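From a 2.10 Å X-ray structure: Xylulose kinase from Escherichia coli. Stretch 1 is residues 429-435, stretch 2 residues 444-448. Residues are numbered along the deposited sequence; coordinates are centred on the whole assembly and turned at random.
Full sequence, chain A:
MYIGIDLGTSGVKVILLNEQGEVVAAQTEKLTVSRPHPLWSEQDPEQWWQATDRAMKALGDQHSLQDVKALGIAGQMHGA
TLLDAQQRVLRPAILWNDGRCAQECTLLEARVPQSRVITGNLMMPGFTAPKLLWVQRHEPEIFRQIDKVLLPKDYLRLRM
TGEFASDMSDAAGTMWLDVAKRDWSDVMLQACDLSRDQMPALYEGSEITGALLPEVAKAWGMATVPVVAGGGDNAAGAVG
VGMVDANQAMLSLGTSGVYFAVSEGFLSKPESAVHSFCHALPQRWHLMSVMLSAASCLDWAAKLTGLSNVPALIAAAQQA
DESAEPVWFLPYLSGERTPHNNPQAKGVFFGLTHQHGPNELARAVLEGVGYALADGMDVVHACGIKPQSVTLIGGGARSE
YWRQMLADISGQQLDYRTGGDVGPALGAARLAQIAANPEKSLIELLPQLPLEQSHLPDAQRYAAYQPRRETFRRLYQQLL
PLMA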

# COMPACT_ATOMS: atom_id res chain seq x y z
N ALA A 429 36.51 -2.14 25.32
CA ALA A 429 37.58 -2.95 25.85
C ALA A 429 38.87 -2.72 25.08
O ALA A 429 39.93 -2.63 25.66
CB ALA A 429 37.21 -4.39 25.84
N ARG A 430 38.75 -2.60 23.76
CA ARG A 430 39.90 -2.36 22.90
C ARG A 430 40.62 -1.10 23.36
O ARG A 430 41.83 -1.04 23.40
CB ARG A 430 39.46 -2.22 21.45
CG ARG A 430 39.46 -3.50 20.60
CD ARG A 430 40.38 -4.56 21.13
NE ARG A 430 39.96 -5.92 20.75
CZ ARG A 430 39.70 -6.29 19.52
NH1 ARG A 430 39.79 -5.42 18.54
NH2 ARG A 430 39.35 -7.54 19.27
N LEU A 431 39.84 -0.10 23.72
CA LEU A 431 40.39 1.14 24.19
C LEU A 431 41.17 0.97 25.48
O LEU A 431 42.22 1.53 25.65
CB LEU A 431 39.32 2.21 24.28
CG LEU A 431 38.83 2.77 22.95
CD1 LEU A 431 37.55 3.51 23.11
CD2 LEU A 431 39.88 3.68 22.33
N ALA A 432 40.63 0.18 26.39
CA ALA A 432 41.31 -0.13 27.64
C ALA A 432 42.63 -0.88 27.42
O ALA A 432 43.62 -0.59 28.05
CB ALA A 432 40.41 -0.89 28.55
N GLN A 433 42.60 -1.85 26.52
CA GLN A 433 43.79 -2.48 26.02
C GLN A 433 44.88 -1.52 25.60
O GLN A 433 46.01 -1.68 25.99
CB GLN A 433 43.45 -3.37 24.84
CG GLN A 433 43.14 -4.77 25.21
CD GLN A 433 43.33 -5.70 24.06
OE1 GLN A 433 42.57 -5.68 23.11
NE2 GLN A 433 44.36 -6.51 24.13
N ILE A 434 44.52 -0.57 24.79
CA ILE A 434 45.44 0.43 24.31
C ILE A 434 46.11 1.13 25.48
O ILE A 434 47.31 1.17 25.58
CB ILE A 434 44.72 1.45 23.41
CG1 ILE A 434 44.19 0.78 22.15
CG2 ILE A 434 45.63 2.59 23.04
CD1 ILE A 434 43.66 1.75 21.15
N ALA A 435 45.31 1.67 26.37
CA ALA A 435 45.81 2.39 27.52
C ALA A 435 46.69 1.51 28.38
O ALA A 435 47.69 1.96 28.92
CB ALA A 435 44.67 2.96 28.32
N GLU A 444 48.59 -3.72 16.23
CA GLU A 444 48.63 -4.90 17.07
C GLU A 444 47.30 -5.16 17.77
O GLU A 444 46.83 -6.28 17.82
CB GLU A 444 49.76 -4.80 18.11
CG GLU A 444 51.14 -4.48 17.54
CD GLU A 444 52.25 -4.56 18.59
OE1 GLU A 444 52.32 -5.56 19.31
OE2 GLU A 444 53.06 -3.61 18.66
N LEU A 445 46.71 -4.13 18.34
CA LEU A 445 45.67 -4.33 19.35
C LEU A 445 44.28 -4.17 18.75
O LEU A 445 43.29 -4.60 19.34
CB LEU A 445 45.86 -3.37 20.52
CG LEU A 445 47.12 -3.49 21.35
CD1 LEU A 445 47.31 -2.26 22.14
CD2 LEU A 445 47.03 -4.69 22.24
N LEU A 446 44.20 -3.55 17.57
CA LEU A 446 42.93 -3.26 16.91
C LEU A 446 42.86 -3.90 15.53
O LEU A 446 42.89 -3.22 14.53
CB LEU A 446 42.72 -1.75 16.79
CG LEU A 446 42.72 -0.86 18.04
CD1 LEU A 446 42.59 0.56 17.66
CD2 LEU A 446 41.65 -1.26 19.01
N PRO A 447 42.75 -5.22 15.50
CA PRO A 447 42.74 -5.95 14.24
C PRO A 447 41.37 -5.88 13.58
O PRO A 447 40.37 -5.73 14.27
CB PRO A 447 43.01 -7.37 14.69
CG PRO A 447 42.34 -7.46 15.98
CD PRO A 447 42.38 -6.10 16.61
N GLN A 448 41.34 -5.98 12.26
CA GLN A 448 40.09 -6.16 11.56
C GLN A 448 39.48 -7.48 11.95
O GLN A 448 40.17 -8.36 12.42
CB GLN A 448 40.34 -6.13 10.07
CG GLN A 448 39.55 -5.08 9.38
CD GLN A 448 40.44 -4.05 8.77
OE1 GLN A 448 41.01 -3.23 9.47
NE2 GLN A 448 40.57 -4.09 7.46

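Stretch 1 is a run of continuous helix, and stretch 2 is the place where another helix stops: Glu444 and Leu445 are its last two residues, and Leu446, at phi/psi -121/70, is the first residue to leave helical values. The contact is therefore helix flank against helix end. No backbone hydrogen bond crosses between the stretches. Within stretch 1, Gln433 N bonds Ala429 O at 2.9 Å, Ile434 N bonds Arg430 O at 3.1 Å and Ala435 N bonds Leu431 O at 3.2 Å, while side chains add no hydrogen bond across the contact either. Packing alone joins them here, burying 329 Å² summed over both sides.

The helix repeat sets the pattern. Ala429 is out of reach, and Arg430 opens the contact with its CA-to-CB bond directed toward stretch 2. Its CA lies 6.8 Å from the CA of Leu446, close enough for the aliphatic part of the arginine to serve as packing surface: Arg430 CB meets Leu446 CD2 at 3.4 Å, a tight carbon-to-carbon approach. Farther out, Arg430 CD lies 3.4 Å from Leu445 O, the carbonyl just before the chain leaves the helix. The guanidinium sits obliquely to that carbonyl and to Pro447, with Arg430 NH1 3.3 Å from Pro447 CD. This proximity is steric rather than bonded, and NH1 is left buried without a partner anywhere in the model. Chi1 at -92° and chi2 at -23° both lie between wells, so the side chain occupies this site in a strained-looking conformation.

Leu431 directs its CA-to-CB bond away, and although its end comes nearer it makes no contact; Ala432 is out of reach, both lying off the contacting face of the helix. Gln433 returns toward stretch 2, and its amide end acts as a packing neighbour, with Gln433 NE2 3.7 Å from Leu445 CD2. A methyl offers that nitrogen no hydrogen bond.

Ile434, one turn on from Arg430, supplies the purely apolar part. Its CA is 6.9 Å from the CA of Leu445, and Leu445 CD1 comes within 3.9 Å of Ile434 CA, reaching the helix backbone itself; the side chains are looser, at 4.4 Å from Ile434 CG1 to Leu445 CD1. Ile434 CD1 also meets Leu446 CD1 at 3.8 Å. All three of these side chains leave their backbones sideways and bring their ends nearer, each with chi1 m and chi2 t. Ala435 then points away and closes the run.

The rule to read is spacing: Arg430, Gln433 and Ile434, spaced i, i+3, i+4 on one helix face, receive Leu445 and Leu446 at a helix end, with Pro447 beside the arginine.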